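PDB 5EIK: uncharacterized protein Y57A10A.28 from Caenorhabditis elegans, which forms a homotrimeric potassium channel of intracellular membranes that binds PIP2 and may supply counter-ion current during calcium release from internal stores. Local coordinates for residues I100-L104 with V105-P109; A93-L96 with L97-V101; I52-S55 with R56-F60. All coordinates share one frame; numbering follows the deposited sequence.

Contact 1: I100-L104 with V105-P109; sequences IVWYL and VFYSP. With CPL (1-palmitoyl-2-linoleoyl-sn-glycero-3-phosphocholine), chain C.
W102, Y103, F106 and Y107 gather their rings into an aromatic cluster on the last turns of helix 92-107. Among the ring pairs, W102 and Y107 meet in an offset edge-to-face arrangement: Y107 turns its CE2 edge toward the six-membered ring of W102, with the planes at 90° and Y107 CE2 3.6 Å from W102 CZ2. The other two pairs are oblique. F106 crosses the five-membered ring of W102, F106 CD1 coming to 3.4 Å from W102 CD1, while Y107 CD2 lies 3.4 Å from Y103 CD1. Y107 also sets its CB over one face of the Y103 ring, a CH-pi contact of 4.2 Å to the ring centroid. Both W102 and Y103 carry CG anti to the backbone N (chi1 179° in Y103), which swings their rings along the helix toward the residues one turn on.

Apolar packing continues beside the cluster, where V101 and V105 lie side by side. Backbone bonds run from the amides of V105, F106 and Y107 to the carbonyls one turn back; a further bond, S108 N to L104 O, approaches from above the carbonyl plane, where the helix gives way to loop.

The phosphatidylcholine packs on the two tyrosines. Its O2 sits over the Y103 face opposite Y107 CB, and its choline methyl C6 rests 3.7 Å from Y107 CD1, over the ring. Y107 OH reaches back to hydrogen-bond S55 O on helix 51-57, and W102 packs edge-to-face with W63.

The chemistry is that of a membrane-interface lipid site: O2 over Y103 is plain van der Waals packing, whereas the nearness of the choline nitrogen to the electron-rich ring of Y107 is consistent with an electrostatic attraction.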
loop_
_atom_site.group_PDB
_atom_site.type_symbol
_atom_site.label_atom_id
_atom_site.label_comp_id
_atom_site.label_asym_id
_atom_site.label_seq_id
_atom_site.Cartn_x
_atom_site.Cartn_y
_atom_site.Cartn_z
ATOM N N ILE A 100 1.195 -4.658 -26.419
ATOM C CA ILE A 100 0.733 -4.578 -27.801
ATOM C C ILE A 100 -0.764 -4.292 -27.838
ATOM O O ILE A 100 -1.225 -3.429 -28.591
ATOM C CB ILE A 100 1.047 -5.865 -28.562
ATOM C CG1 ILE A 100 2.557 -5.959 -28.793
ATOM C CG2 ILE A 100 0.305 -5.889 -29.894
ATOM C CD1 ILE A 100 3.004 -7.284 -29.387
ATOM N N VAL A 101 -1.520 -5.003 -27.012
ATOM C CA VAL A 101 -2.957 -4.783 -26.951
ATOM C C VAL A 101 -3.216 -3.336 -26.537
ATOM O O VAL A 101 -4.028 -2.644 -27.152
ATOM C CB VAL A 101 -3.642 -5.739 -25.941
ATOM C CG1 VAL A 101 -5.052 -5.253 -25.625
ATOM C CG2 VAL A 101 -3.692 -7.151 -26.517
ATOM N N TRP A 102 -2.519 -2.882 -25.496
ATOM C CA TRP A 102 -2.670 -1.512 -25.010
ATOM C C TRP A 102 -2.371 -0.512 -26.130
ATOM O O TRP A 102 -3.098 0.466 -26.313
ATOM C CB TRP A 102 -1.732 -1.246 -23.826
ATOM C CG TRP A 102 -1.480 0.214 -23.600
ATOM C CD1 TRP A 102 -2.323 1.114 -22.996
ATOM C CD2 TRP A 102 -0.358 0.966 -24.067
ATOM N NE1 TRP A 102 -1.793 2.383 -23.068
ATOM C CE2 TRP A 102 -0.589 2.325 -23.719
ATOM C CE3 TRP A 102 0.820 0.629 -24.751
ATOM C CZ2 TRP A 102 0.316 3.345 -24.030
ATOM C CZ3 TRP A 102 1.727 1.648 -25.063
ATOM C CH2 TRP A 102 1.466 2.989 -24.700
ATOM N N TYR A 103 -1.294 -0.752 -26.870
ATOM C CA TYR A 103 -0.934 0.130 -27.972
ATOM C C TYR A 103 -2.044 0.174 -29.017
ATOM O O TYR A 103 -2.409 1.248 -29.509
ATOM C CB TYR A 103 0.349 -0.335 -28.651
ATOM C CG TYR A 103 0.724 0.549 -29.814
ATOM C CD1 TYR A 103 1.313 1.791 -29.606
ATOM C CD2 TYR A 103 0.425 0.174 -31.121
ATOM C CE1 TYR A 103 1.592 2.641 -30.668
ATOM C CE2 TYR A 103 0.698 1.015 -32.189
ATOM C CZ TYR A 103 1.283 2.245 -31.957
ATOM O OH TYR A 103 1.574 3.079 -33.011
ATOM N N LEU A 104 -2.575 -0.997 -29.350
ATOM C CA LEU A 104 -3.639 -1.090 -30.332
ATOM C C LEU A 104 -4.944 -0.453 -29.854
ATOM O O LEU A 104 -5.634 0.203 -30.627
ATOM C CB LEU A 104 -3.890 -2.554 -30.701
ATOM C CG LEU A 104 -2.758 -3.292 -31.420
ATOM C CD1 LEU A 104 -3.171 -4.726 -31.682
ATOM C CD2 LEU A 104 -2.447 -2.601 -32.736
ATOM N N VAL A 105 -5.285 -0.639 -28.581
ATOM C CA VAL A 105 -6.522 -0.071 -28.061
ATOM C C VAL A 105 -6.505 1.454 -28.032
ATOM O O VAL A 105 -7.509 2.102 -28.325
ATOM C CB VAL A 105 -6.829 -0.622 -26.648
ATOM C CG1 VAL A 105 -7.947 0.167 -26.007
ATOM C CG2 VAL A 105 -7.239 -2.088 -26.742
ATOM N N PHE A 106 -5.363 2.038 -27.696
ATOM C CA PHE A 106 -5.277 3.489 -27.640
ATOM C C PHE A 106 -4.801 4.174 -28.914
ATOM O O PHE A 106 -5.178 5.313 -29.171
ATOM C CB PHE A 106 -4.361 3.935 -26.484
ATOM C CG PHE A 106 -4.999 3.843 -25.132
ATOM C CD1 PHE A 106 -5.003 2.645 -24.420
ATOM C CD2 PHE A 106 -5.608 4.959 -24.569
ATOM C CE1 PHE A 106 -5.601 2.562 -23.166
ATOM C CE2 PHE A 106 -6.210 4.887 -23.317
ATOM C CZ PHE A 106 -6.206 3.684 -22.615
ATOM N N TYR A 107 -3.991 3.500 -29.724
ATOM C CA TYR A 107 -3.459 4.166 -30.913
ATOM C C TYR A 107 -3.713 3.603 -32.312
ATOM O O TYR A 107 -3.195 4.155 -33.280
ATOM C CB TYR A 107 -1.955 4.348 -30.730
ATOM C CG TYR A 107 -1.586 4.919 -29.383
ATOM C CD1 TYR A 107 -1.982 6.202 -29.012
ATOM C CD2 TYR A 107 -0.840 4.171 -28.475
ATOM C CE1 TYR A 107 -1.643 6.726 -27.767
ATOM C CE2 TYR A 107 -0.497 4.683 -27.231
ATOM C CZ TYR A 107 -0.901 5.960 -26.880
ATOM O OH TYR A 107 -0.574 6.458 -25.638
ATOM N N SER A 108 -4.487 2.526 -32.443
ATOM C CA SER A 108 -4.740 1.978 -33.778
ATOM C C SER A 108 -5.325 3.080 -34.655
ATOM O O SER A 108 -6.147 3.876 -34.202
ATOM C CB SER A 108 -5.706 0.777 -33.727
ATOM O OG SER A 108 -7.042 1.180 -33.489
ATOM N N PRO A 109 -4.893 3.146 -35.923
ATOM C CA PRO A 109 -5.382 4.163 -36.858
ATOM C C PRO A 109 -6.893 4.087 -37.042
ATOM O O PRO A 109 -7.467 2.997 -37.136
ATOM C CB PRO A 109 -4.612 3.844 -38.141
ATOM C CG PRO A 109 -4.438 2.374 -38.058
ATOM C CD PRO A 109 -4.037 2.170 -36.621
HETATM C C1 CPL C . 6.029 2.036 -30.307
HETATM C C2 CPL C . 5.344 0.730 -30.897
HETATM C C3 CPL C . 4.490 -0.019 -29.829
HETATM C C4 CPL C . 3.608 5.097 -28.602
HETATM C C5 CPL C . 3.686 6.632 -28.661
HETATM C C6 CPL C . 1.445 7.083 -29.998
HETATM C C7 CPL C . 2.262 8.576 -28.110
HETATM C C8 CPL C . 3.052 8.167 -29.808
HETATM C C11 CPL C . 5.138 -2.022 -28.349
HETATM C C12 CPL C . 6.212 -3.137 -28.275
HETATM C C13 CPL C . 6.882 -3.490 -29.641
HETATM C C14 CPL C . 6.682 -4.963 -30.077
HETATM C C15 CPL C . 7.721 -5.491 -31.105
HETATM C C16 CPL C . 7.929 -7.037 -31.003
HETATM C C17 CPL C . 6.667 -7.884 -31.218
HETATM C C18 CPL C . 6.572 -8.539 -32.657
HETATM C C19 CPL C . 5.153 -8.485 -33.372
HETATM C C20 CPL C . 4.280 -9.777 -33.398
HETATM C C21 CPL C . 3.151 -9.850 -32.355
HETATM C C22 CPL C . 1.811 -9.318 -32.900
HETATM C C23 CPL C . 0.560 -10.052 -32.472
HETATM C C24 CPL C . -0.697 -9.149 -32.378
HETATM C C25 CPL C . -1.566 -9.512 -31.161
HETATM C C26 CPL C . -2.868 -8.745 -31.183
HETATM C C31 CPL C . 4.619 0.537 -33.478
HETATM C C32 CPL C . 5.104 -0.909 -33.629
HETATM C C33 CPL C . 4.490 -1.608 -34.895
HETATM C C34 CPL C . 5.567 -2.191 -35.821
HETATM C C35 CPL C . 5.675 -3.735 -35.783
HETATM C C36 CPL C . 7.146 -4.220 -35.763
HETATM C C37 CPL C . 7.373 -5.587 -36.403
HETATM C C38 CPL C . 8.566 -5.627 -37.326
HETATM C C39 CPL C . 8.169 -6.353 -38.633
HETATM C C40 CPL C . 8.429 -5.917 -39.888
HETATM C C41 CPL C . 9.770 -5.337 -40.352
HETATM C C42 CPL C . 10.698 -6.509 -40.720
HETATM C C43 CPL C . 11.897 -6.715 -40.109
HETATM C C44 CPL C . 12.017 -7.260 -38.696
HETATM C C45 CPL C . 12.662 -6.300 -37.693
HETATM N N CPL C . 2.364 7.313 -28.850
HETATM O O2 CPL C . 4.554 1.136 -32.093
HETATM O O3 CPL C . 5.500 -0.729 -29.040
HETATM O O11 CPL C . 3.985 -2.205 -27.830
HETATM O O31 CPL C . 4.288 1.197 -34.490
HETATM O O1P CPL C . 6.515 3.090 -27.350
HETATM O O2P CPL C . 6.463 4.918 -29.080
HETATM O O3P CPL C . 5.041 2.789 -29.461
HETATM O O4P CPL C . 4.451 4.476 -27.592
HETATM P P CPL C . 5.654 3.826 -28.388
#

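Contact 2: A93-L96 with L97-V101; sequences ADIL and LGSIV. With CPL (1-palmitoyl-2-linoleoyl-sn-glycero-3-phosphocholine), chain C.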
loop_
_atom_site.group_PDB
_atom_site.type_symbol
_atom_site.label_atom_id
_atom_site.label_comp_id
_atom_site.label_asym_id
_atom_site.label_seq_id
_atom_site.Cartn_x
_atom_site.Cartn_y
_atom_site.Cartn_z
ATOM N N ALA A 93 6.657 -12.628 -22.327
ATOM C CA ALA A 93 5.631 -12.849 -23.337
ATOM C C ALA A 93 4.326 -12.146 -22.942
ATOM O O ALA A 93 3.709 -11.465 -23.770
ATOM C CB ALA A 93 5.385 -14.354 -23.529
ATOM N N ASP A 94 3.917 -12.307 -21.685
ATOM C CA ASP A 94 2.685 -11.681 -21.197
ATOM C C ASP A 94 2.733 -10.165 -21.278
ATOM O O ASP A 94 1.802 -9.534 -21.784
ATOM C CB ASP A 94 2.401 -12.073 -19.744
ATOM C CG ASP A 94 2.020 -13.522 -19.593
ATOM O OD1 ASP A 94 1.498 -14.110 -20.567
ATOM O OD2 ASP A 94 2.231 -14.067 -18.490
ATOM N N ILE A 95 3.817 -9.583 -20.773
ATOM C CA ILE A 95 3.968 -8.135 -20.785
ATOM C C ILE A 95 4.001 -7.600 -22.204
ATOM O O ILE A 95 3.447 -6.533 -22.486
ATOM C CB ILE A 95 5.246 -7.701 -20.048
ATOM C CG1 ILE A 95 5.205 -8.220 -18.615
ATOM C CG2 ILE A 95 5.369 -6.192 -20.045
ATOM C CD1 ILE A 95 3.956 -7.818 -17.862
ATOM N N LEU A 96 4.641 -8.337 -23.106
ATOM C CA LEU A 96 4.699 -7.889 -24.491
ATOM C C LEU A 96 3.302 -7.900 -25.100
ATOM O O LEU A 96 2.871 -6.904 -25.680
ATOM C CB LEU A 96 5.616 -8.773 -25.328
ATOM C CG LEU A 96 5.671 -8.306 -26.785
ATOM C CD1 LEU A 96 6.196 -6.880 -26.873
ATOM C CD2 LEU A 96 6.558 -9.214 -27.561
ATOM N N LEU A 97 2.590 -9.017 -24.950
ATOM C CA LEU A 97 1.240 -9.128 -25.493
ATOM C C LEU A 97 0.347 -8.037 -24.895
ATOM O O LEU A 97 -0.460 -7.426 -25.598
ATOM C CB LEU A 97 0.647 -10.518 -25.205
ATOM C CG LEU A 97 -0.794 -10.785 -25.685
ATOM C CD1 LEU A 97 -0.910 -10.596 -27.185
ATOM C CD2 LEU A 97 -1.219 -12.192 -25.315
ATOM N N GLY A 98 0.507 -7.791 -23.597
ATOM C CA GLY A 98 -0.280 -6.772 -22.933
ATOM C C GLY A 98 0.016 -5.376 -23.450
ATOM O O GLY A 98 -0.890 -4.560 -23.638
ATOM N N SER A 99 1.287 -5.090 -23.680
ATOM C CA SER A 99 1.671 -3.780 -24.195
ATOM C C SER A 99 1.172 -3.587 -25.634
ATOM O O SER A 99 0.766 -2.482 -26.023
ATOM C CB SER A 99 3.187 -3.631 -24.152
ATOM O OG SER A 99 3.663 -3.925 -22.856
ATOM N N ILE A 100 1.195 -4.658 -26.419
ATOM C CA ILE A 100 0.733 -4.578 -27.801
ATOM C C ILE A 100 -0.764 -4.292 -27.838
ATOM O O ILE A 100 -1.225 -3.429 -28.591
ATOM C CB ILE A 100 1.047 -5.865 -28.562
ATOM C CG1 ILE A 100 2.557 -5.959 -28.793
ATOM C CG2 ILE A 100 0.305 -5.889 -29.894
ATOM C CD1 ILE A 100 3.004 -7.284 -29.387
ATOM N N VAL A 101 -1.520 -5.003 -27.012
ATOM C CA VAL A 101 -2.957 -4.783 -26.951
ATOM C C VAL A 101 -3.216 -3.336 -26.537
ATOM O O VAL A 101 -4.028 -2.644 -27.152
ATOM C CB VAL A 101 -3.642 -5.739 -25.941
ATOM C CG1 VAL A 101 -5.052 -5.253 -25.625
ATOM C CG2 VAL A 101 -3.692 -7.151 -26.517
HETATM C C1 CPL C . 6.029 2.036 -30.307
HETATM C C2 CPL C . 5.344 0.730 -30.897
HETATM C C3 CPL C . 4.490 -0.019 -29.829
HETATM C C4 CPL C . 3.608 5.097 -28.602
HETATM C C5 CPL C . 3.686 6.632 -28.661
HETATM C C6 CPL C . 1.445 7.083 -29.998
HETATM C C7 CPL C . 2.262 8.576 -28.110
HETATM C C8 CPL C . 3.052 8.167 -29.808
HETATM C C11 CPL C . 5.138 -2.022 -28.349
HETATM C C12 CPL C . 6.212 -3.137 -28.275
HETATM C C13 CPL C . 6.882 -3.490 -29.641
HETATM C C14 CPL C . 6.682 -4.963 -30.077
HETATM C C15 CPL C . 7.721 -5.491 -31.105
HETATM C C16 CPL C . 7.929 -7.037 -31.003
HETATM C C17 CPL C . 6.667 -7.884 -31.218
HETATM C C18 CPL C . 6.572 -8.539 -32.657
HETATM C C19 CPL C . 5.153 -8.485 -33.372
HETATM C C20 CPL C . 4.280 -9.777 -33.398
HETATM C C21 CPL C . 3.151 -9.850 -32.355
HETATM C C22 CPL C . 1.811 -9.318 -32.900
HETATM C C23 CPL C . 0.560 -10.052 -32.472
HETATM C C24 CPL C . -0.697 -9.149 -32.378
HETATM C C25 CPL C . -1.566 -9.512 -31.161
HETATM C C26 CPL C . -2.868 -8.745 -31.183
HETATM C C31 CPL C . 4.619 0.537 -33.478
HETATM C C32 CPL C . 5.104 -0.909 -33.629
HETATM C C33 CPL C . 4.490 -1.608 -34.895
HETATM C C34 CPL C . 5.567 -2.191 -35.821
HETATM C C35 CPL C . 5.675 -3.735 -35.783
HETATM C C36 CPL C . 7.146 -4.220 -35.763
HETATM C C37 CPL C . 7.373 -5.587 -36.403
HETATM C C38 CPL C . 8.566 -5.627 -37.326
HETATM C C39 CPL C . 8.169 -6.353 -38.633
HETATM C C40 CPL C . 8.429 -5.917 -39.888
HETATM C C41 CPL C . 9.770 -5.337 -40.352
HETATM C C42 CPL C . 10.698 -6.509 -40.720
HETATM C C43 CPL C . 11.897 -6.715 -40.109
HETATM C C44 CPL C . 12.017 -7.260 -38.696
HETATM C C45 CPL C . 12.662 -6.300 -37.693
HETATM N N CPL C . 2.364 7.313 -28.850
HETATM O O2 CPL C . 4.554 1.136 -32.093
HETATM O O3 CPL C . 5.500 -0.729 -29.040
HETATM O O11 CPL C . 3.985 -2.205 -27.830
HETATM O O31 CPL C . 4.288 1.197 -34.490
HETATM O O1P CPL C . 6.515 3.090 -27.350
HETATM O O2P CPL C . 6.463 4.918 -29.080
HETATM O O3P CPL C . 5.041 2.789 -29.461
HETATM O O4P CPL C . 4.451 4.476 -27.592
HETATM P P CPL C . 5.654 3.826 -28.388
#
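Residues A93 to V101 form a regular alpha-helical run in the third transmembrane segment, the amides of L97, G98, S99 and I100 bonding to the carbonyls of A93, D94, I95 and L96. S99 adds a side-chain bond to this pattern. With OG beside its own backbone N (chi1 -52°), the hydroxyl turns back along the helix and donates to I95 O at 2.6 Å from S99 OG. That carbonyl is gripped twice, S99 OG and S99 N arriving from opposite faces of its plane. S99 OG also hydrogen-bonds W63 NE1.

On the lipid side L96 and I100 meet one turn apart, L96 CG 3.9 Å from I100 CD1. Acyl carbons of the phosphatidylcholine extend this apolar surface: L96 CD1 lies 3.8 Å from lipid C14, and I100 CD1 is 3.9 Å from lipid C21.

Around the turn, L97 packs on Y36 of helix 30-47 and on Y28 and P29 before it, V101 meets Y36 and V37, and I95 touches F71 and L89 of its own chain and L154 of a second subunit.

Contact 3: I52-S55 with R56-F60; sequences ISFS and RKHPF. With DMU (decyl-beta-D-maltopyranoside), chain M.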
loop_
_atom_site.group_PDB
_atom_site.type_symbol
_atom_site.label_atom_id
_atom_site.label_comp_id
_atom_site.label_asym_id
_atom_site.label_seq_id
_atom_site.Cartn_x
_atom_site.Cartn_y
_atom_site.Cartn_z
ATOM N N ILE A 52 -8.027 9.998 -25.227
ATOM C CA ILE A 52 -7.072 9.990 -26.325
ATOM C C ILE A 52 -6.008 11.073 -26.221
ATOM O O ILE A 52 -4.827 10.798 -26.429
ATOM C CB ILE A 52 -7.790 10.096 -27.685
ATOM C CG1 ILE A 52 -8.596 8.818 -27.936
ATOM C CG2 ILE A 52 -6.776 10.301 -28.799
ATOM C CD1 ILE A 52 -9.395 8.833 -29.224
ATOM N N SER A 53 -6.414 12.298 -25.907
ATOM C CA SER A 53 -5.444 13.378 -25.779
ATOM C C SER A 53 -4.527 13.026 -24.614
ATOM O O SER A 53 -3.306 13.163 -24.699
ATOM C CB SER A 53 -6.144 14.714 -25.508
ATOM O OG SER A 53 -6.806 14.707 -24.254
ATOM N N PHE A 54 -5.130 12.551 -23.529
ATOM C CA PHE A 54 -4.385 12.164 -22.342
ATOM C C PHE A 54 -3.332 11.105 -22.658
ATOM O O PHE A 54 -2.177 11.217 -22.240
ATOM C CB PHE A 54 -5.348 11.635 -21.275
ATOM C CG PHE A 54 -4.668 10.902 -20.150
ATOM C CD1 PHE A 54 -4.214 9.595 -20.322
ATOM C CD2 PHE A 54 -4.464 11.521 -18.926
ATOM C CE1 PHE A 54 -3.563 8.919 -19.293
ATOM C CE2 PHE A 54 -3.816 10.853 -17.895
ATOM C CZ PHE A 54 -3.364 9.549 -18.078
ATOM N N SER A 55 -3.740 10.078 -23.394
ATOM C CA SER A 55 -2.844 8.990 -23.750
ATOM C C SER A 55 -1.712 9.433 -24.671
ATOM O O SER A 55 -0.611 8.872 -24.637
ATOM C CB SER A 55 -3.636 7.861 -24.414
ATOM O OG SER A 55 -4.211 8.295 -25.635
ATOM N N ARG A 56 -1.972 10.435 -25.501
ATOM C CA ARG A 56 -0.939 10.901 -26.412
ATOM C C ARG A 56 0.053 11.841 -25.728
ATOM O O ARG A 56 1.190 11.989 -26.177
ATOM C CB ARG A 56 -1.587 11.545 -27.642
ATOM C CG ARG A 56 -2.274 10.506 -28.524
ATOM C CD ARG A 56 -2.980 11.109 -29.727
ATOM N NE ARG A 56 -3.612 10.085 -30.560
ATOM C CZ ARG A 56 -2.950 9.190 -31.290
ATOM N NH1 ARG A 56 -1.623 9.179 -31.304
ATOM N NH2 ARG A 56 -3.621 8.298 -32.008
ATOM N N LYS A 57 -0.372 12.447 -24.623
ATOM C CA LYS A 57 0.493 13.350 -23.871
ATOM C C LYS A 57 1.260 12.621 -22.771
ATOM O O LYS A 57 2.370 13.017 -22.425
ATOM C CB LYS A 57 -0.326 14.487 -23.256
ATOM C CG LYS A 57 -0.871 15.469 -24.277
ATOM C CD LYS A 57 -1.730 16.538 -23.627
ATOM C CE LYS A 57 -2.296 17.507 -24.662
ATOM N NZ LYS A 57 -3.165 16.836 -25.680
ATOM N N HIS A 58 0.673 11.559 -22.221
ATOM C CA HIS A 58 1.327 10.792 -21.161
ATOM C C HIS A 58 1.277 9.293 -21.448
ATOM O O HIS A 58 0.661 8.522 -20.715
ATOM C CB HIS A 58 0.659 11.074 -19.817
ATOM C CG HIS A 58 0.444 12.527 -19.544
ATOM N ND1 HIS A 58 -0.622 13.231 -20.065
ATOM C CD2 HIS A 58 1.163 13.415 -18.820
ATOM C CE1 HIS A 58 -0.550 14.488 -19.671
ATOM N NE2 HIS A 58 0.525 14.628 -18.914
ATOM N N PRO A 59 1.952 8.860 -22.512
ATOM C CA PRO A 59 1.978 7.450 -22.903
ATOM C C PRO A 59 2.546 6.495 -21.863
ATOM O O PRO A 59 2.015 5.403 -21.671
ATOM C CB PRO A 59 2.791 7.474 -24.197
ATOM C CG PRO A 59 3.746 8.607 -23.960
ATOM C CD PRO A 59 2.844 9.660 -23.369
ATOM N N PHE A 60 3.622 6.896 -21.195
ATOM C CA PHE A 60 4.226 6.040 -20.185
ATOM C C PHE A 60 3.239 5.809 -19.046
ATOM O O PHE A 60 3.065 4.681 -18.574
ATOM C CB PHE A 60 5.512 6.667 -19.646
ATOM C CG PHE A 60 6.581 6.843 -20.686
ATOM C CD1 PHE A 60 6.983 5.773 -21.475
ATOM C CD2 PHE A 60 7.204 8.075 -20.866
ATOM C CE1 PHE A 60 7.989 5.921 -22.428
ATOM C CE2 PHE A 60 8.214 8.232 -21.821
ATOM C CZ PHE A 60 8.606 7.148 -22.602
HETATM C C1 DMU M . 3.940 10.840 -15.821
HETATM C C2 DMU M . 3.435 12.175 -15.229
HETATM C C3 DMU M . 1.908 12.073 -14.908
HETATM C C4 DMU M . 1.621 10.789 -14.081
HETATM O O5 DMU M . 2.171 9.593 -14.710
HETATM C C6 DMU M . 3.610 9.676 -14.866
HETATM O O7 DMU M . 1.457 13.221 -14.122
HETATM O O16 DMU M . 4.098 8.447 -15.439
HETATM C C18 DMU M . 4.638 7.641 -14.376
HETATM C C19 DMU M . 4.945 6.230 -14.903
HETATM C C22 DMU M . 6.190 6.251 -15.788
HETATM C C25 DMU M . 6.189 5.026 -16.704
HETATM C C28 DMU M . 7.350 4.079 -16.328
HETATM C C31 DMU M . 8.149 3.634 -17.571
HETATM C C34 DMU M . 7.229 3.128 -18.704
HETATM C C37 DMU M . 8.063 2.957 -19.986
HETATM C C40 DMU M . 8.806 1.607 -19.938
HETATM C C43 DMU M . 9.160 1.158 -21.357
HETATM O O49 DMU M . 5.366 10.916 -16.029
HETATM O O55 DMU M . 3.646 13.198 -16.217
HETATM C C57 DMU M . 0.104 10.626 -13.931
HETATM O O61 DMU M . -0.164 9.766 -12.827
HETATM C C5 DMU M . 0.822 15.512 -14.159
HETATM C C7 DMU M . -0.273 15.373 -13.087
HETATM C C8 DMU M . -1.535 14.872 -13.711
HETATM C C9 DMU M . -1.331 13.647 -14.567
HETATM O O1 DMU M . -0.262 13.784 -15.542
HETATM C C10 DMU M . 1.035 14.228 -14.938
HETATM O O2 DMU M . -2.475 14.756 -12.742
HETATM O O3 DMU M . 2.054 15.856 -13.604
HETATM O O4 DMU M . -0.419 16.634 -12.399
HETATM C C11 DMU M . -2.612 13.226 -15.171
HETATM O O6 DMU M . -2.507 11.978 -15.887
#
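The rings of F54 and H58 meet obliquely, their centroids 5.4 Å apart and their planes at 35°. At the edge of the H58 imidazole, in its plane, stands F54 O; over one face lies the ring oxygen O1 of the maltoside, 3.6 Å from H58 NE2. The R56 guanidinium is approached at its edge by I52 CG2, which is 3.6 Å from R56 NE; the two side chains run side by side. R56 also touches the phosphatidylcholine and Y107.

F54 O is the acceptor around which the end of helix 51-57 is arranged. H58 N donates to it at 2.9 Å, and H58 ND1 adds a weak bond at 3.3 Å to the same F54 O. H58 CG beside the backbone N (chi1 -47°) folds the imidazole back to that carbonyl. Without the imidazole, as with an alanine here, F54 O would probably lose its weak second donor and a gap would open beside the F54 ring and the sugar. Two residues earlier, I52 O accepts from both R56 N and S55 OG, the latter 2.7 Å away, on the same face of its plane. P59 N has no hydrogen for S55 O.

H58 is also the N-cap residue of helix 59-70, and its side chain packs on K196 of a second subunit. At this probably cytoplasmic corner, that lysine donates NZ to K57 O, ND1 weakly supplements F54 O, and F60, in the first turn of helix 59-70, lies against the detergent alkyl chain.

How the contacts relate
Contacts 1 and 2 follow one another along helix 92-107, sharing I100 and V101, and both line the phosphatidylcholine, contact 2 mainly beside its acyl chains and contact 1 mainly beside its glycerol and choline groups. Contact 1 is buried, contact 2 partly so, and contact 3 lies at the surface where helix 51-57 meets helix 59-70, reaching the lipid through R56. Their chemistry changes accordingly: aliphatic groups and a serine in contact 2, aromatic rings in contact 1, backbone carbonyls with polar and charged side chains beside an F54-H58 ring pair in contact 3. Contacts 1 and 3 touch, F106 packing on S55, whereas contacts 2 and 3 stay about 9 Å apart at their nearest atoms.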